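Local structure of cyanate lyase C-terminal domain-containing protein (5UK3) at residues W48-S51 / V52-Q56. The protein probably catalyses the bicarbonate-dependent breakdown of cyanate to ammonia and carbon dioxide, as a decameric cyanase. Sequence-based numbering, arbitrary orientation.
Sequences WLTS and VLHGQ
V52 sets its CG2 methyl over one face of the W48 indole, 3.9 Å from the centroid of the six-membered ring, in a CH-pi contact between residues one helical turn apart. The indole arrives there because its CG stands anti to the backbone N (chi1 171°), while the branched, rigid valine has a methyl ready for the flat surface. The same turn is bonded through W48 O, which accepts V52 N at 2.9 Å and also the hydroxyl of S51. Serine suits this place, since its short side chain can fold back on the helix: chi1 of 78° carries OG to 2.6 Å from W48 O, and OG is further bonded to N57.

Q56 N reaches S51 O at 2.9 Å, and G55 N bonds to V52 O at 3.1 Å; with the positive phi of G55, which glycine adopts readily, they form a Schellman motif that ends the helix. Within this last turn, H54 gives its backbone N and, from above the carbonyl plane, its ring ND1 to T50 O. Threonine offers two groups here: CG2 lies 3.7 Å from H54 CE1, while OG1 bonds back to K46 O.

Helix 46-53 belongs to the N-terminal helical domain, of the helix-turn-helix clan. L49 and L53 pack on M38 of helix 35-42 and I67 of helix 61-70, W48 rests on L63, and T50 and S51 meet S111 of a second subunit.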
loop_
_atom_site.group_PDB
_atom_site.type_symbol
_atom_site.label_atom_id
_atom_site.label_comp_id
_atom_site.label_asym_id
_atom_site.label_seq_id
_atom_site.Cartn_x
_atom_site.Cartn_y
_atom_site.Cartn_z
ATOM N N TRP I 48 -24.953 14.299 15.291
ATOM C CA TRP I 48 -24.088 14.035 16.461
ATOM C C TRP I 48 -24.677 12.881 17.277
ATOM O O TRP I 48 -23.941 11.958 17.668
ATOM C CB TRP I 48 -23.974 15.260 17.334
ATOM C CG TRP I 48 -23.317 15.042 18.610
ATOM C CD1 TRP I 48 -21.999 15.050 18.828
ATOM C CD2 TRP I 48 -23.932 14.822 19.882
ATOM N NE1 TRP I 48 -21.726 14.827 20.154
ATOM C CE2 TRP I 48 -22.901 14.706 20.828
ATOM C CE3 TRP I 48 -25.244 14.727 20.309
ATOM C CZ2 TRP I 48 -23.135 14.470 22.173
ATOM C CZ3 TRP I 48 -25.491 14.507 21.629
ATOM C CH2 TRP I 48 -24.440 14.358 22.557
ATOM N N LEU I 49 -25.981 12.952 17.553
ATOM C CA LEU I 49 -26.650 11.936 18.344
ATOM C C LEU I 49 -26.481 10.595 17.655
ATOM O O LEU I 49 -26.150 9.588 18.303
ATOM C CB LEU I 49 -28.118 12.267 18.493
ATOM C CG LEU I 49 -29.004 11.237 19.168
ATOM C CD1 LEU I 49 -28.610 11.099 20.642
ATOM C CD2 LEU I 49 -30.501 11.572 19.013
ATOM N N THR I 50 -26.696 10.574 16.348
ATOM C CA THR I 50 -26.534 9.358 15.600
ATOM C C THR I 50 -25.117 8.804 15.871
ATOM O O THR I 50 -24.969 7.618 16.101
ATOM C CB THR I 50 -26.815 9.587 14.109
ATOM O OG1 THR I 50 -28.144 10.122 13.949
ATOM C CG2 THR I 50 -26.724 8.303 13.320
ATOM N N SER I 51 -24.104 9.665 15.823
ATOM C CA SER I 51 -22.749 9.223 16.008
ATOM C C SER I 51 -22.487 8.699 17.428
ATOM O O SER I 51 -21.640 7.826 17.605
ATOM C CB SER I 51 -21.750 10.310 15.672
ATOM O OG SER I 51 -21.661 11.259 16.713
ATOM N N VAL I 52 -23.198 9.220 18.416
ATOM C CA VAL I 52 -23.095 8.688 19.765
ATOM C C VAL I 52 -23.602 7.246 19.778
ATOM O O VAL I 52 -22.996 6.370 20.392
ATOM C CB VAL I 52 -23.900 9.541 20.773
ATOM C CG1 VAL I 52 -24.059 8.805 22.095
ATOM C CG2 VAL I 52 -23.228 10.865 21.020
ATOM N N LEU I 53 -24.774 7.035 19.188
ATOM C CA LEU I 53 -25.361 5.706 19.152
ATOM C C LEU I 53 -24.452 4.740 18.381
ATOM O O LEU I 53 -24.386 3.577 18.725
ATOM C CB LEU I 53 -26.744 5.724 18.527
ATOM C CG LEU I 53 -27.796 6.573 19.193
ATOM C CD1 LEU I 53 -29.044 6.573 18.320
ATOM C CD2 LEU I 53 -28.115 6.071 20.558
ATOM N N HIS I 54 -23.745 5.213 17.361
ATOM C CA HIS I 54 -22.822 4.365 16.614
ATOM C C HIS I 54 -21.444 4.204 17.294
ATOM O O HIS I 54 -20.608 3.475 16.754
ATOM C CB HIS I 54 -22.629 4.864 15.187
ATOM C CG HIS I 54 -23.785 4.602 14.314
ATOM N ND1 HIS I 54 -25.031 5.133 14.548
ATOM C CD2 HIS I 54 -23.897 3.870 13.193
ATOM C CE1 HIS I 54 -25.872 4.733 13.612
ATOM N NE2 HIS I 54 -25.202 3.969 12.770
ATOM N N GLY I 55 -21.197 4.894 18.409
ATOM C CA GLY I 55 -19.958 4.790 19.126
ATOM C C GLY I 55 -18.774 5.523 18.545
ATOM O O GLY I 55 -17.622 5.089 18.716
ATOM N N GLN I 56 -19.030 6.579 17.775
ATOM C CA GLN I 56 -17.975 7.459 17.260
ATOM C C GLN I 56 -17.942 8.782 18.002
ATOM O O GLN I 56 -17.199 9.666 17.649
ATOM C CB GLN I 56 -18.221 7.712 15.799
ATOM C CG GLN I 56 -17.992 6.486 14.947
ATOM C CD GLN I 56 -16.543 6.040 14.970
ATOM O OE1 GLN I 56 -15.615 6.843 14.774
ATOM N NE2 GLN I 56 -16.340 4.767 15.152
#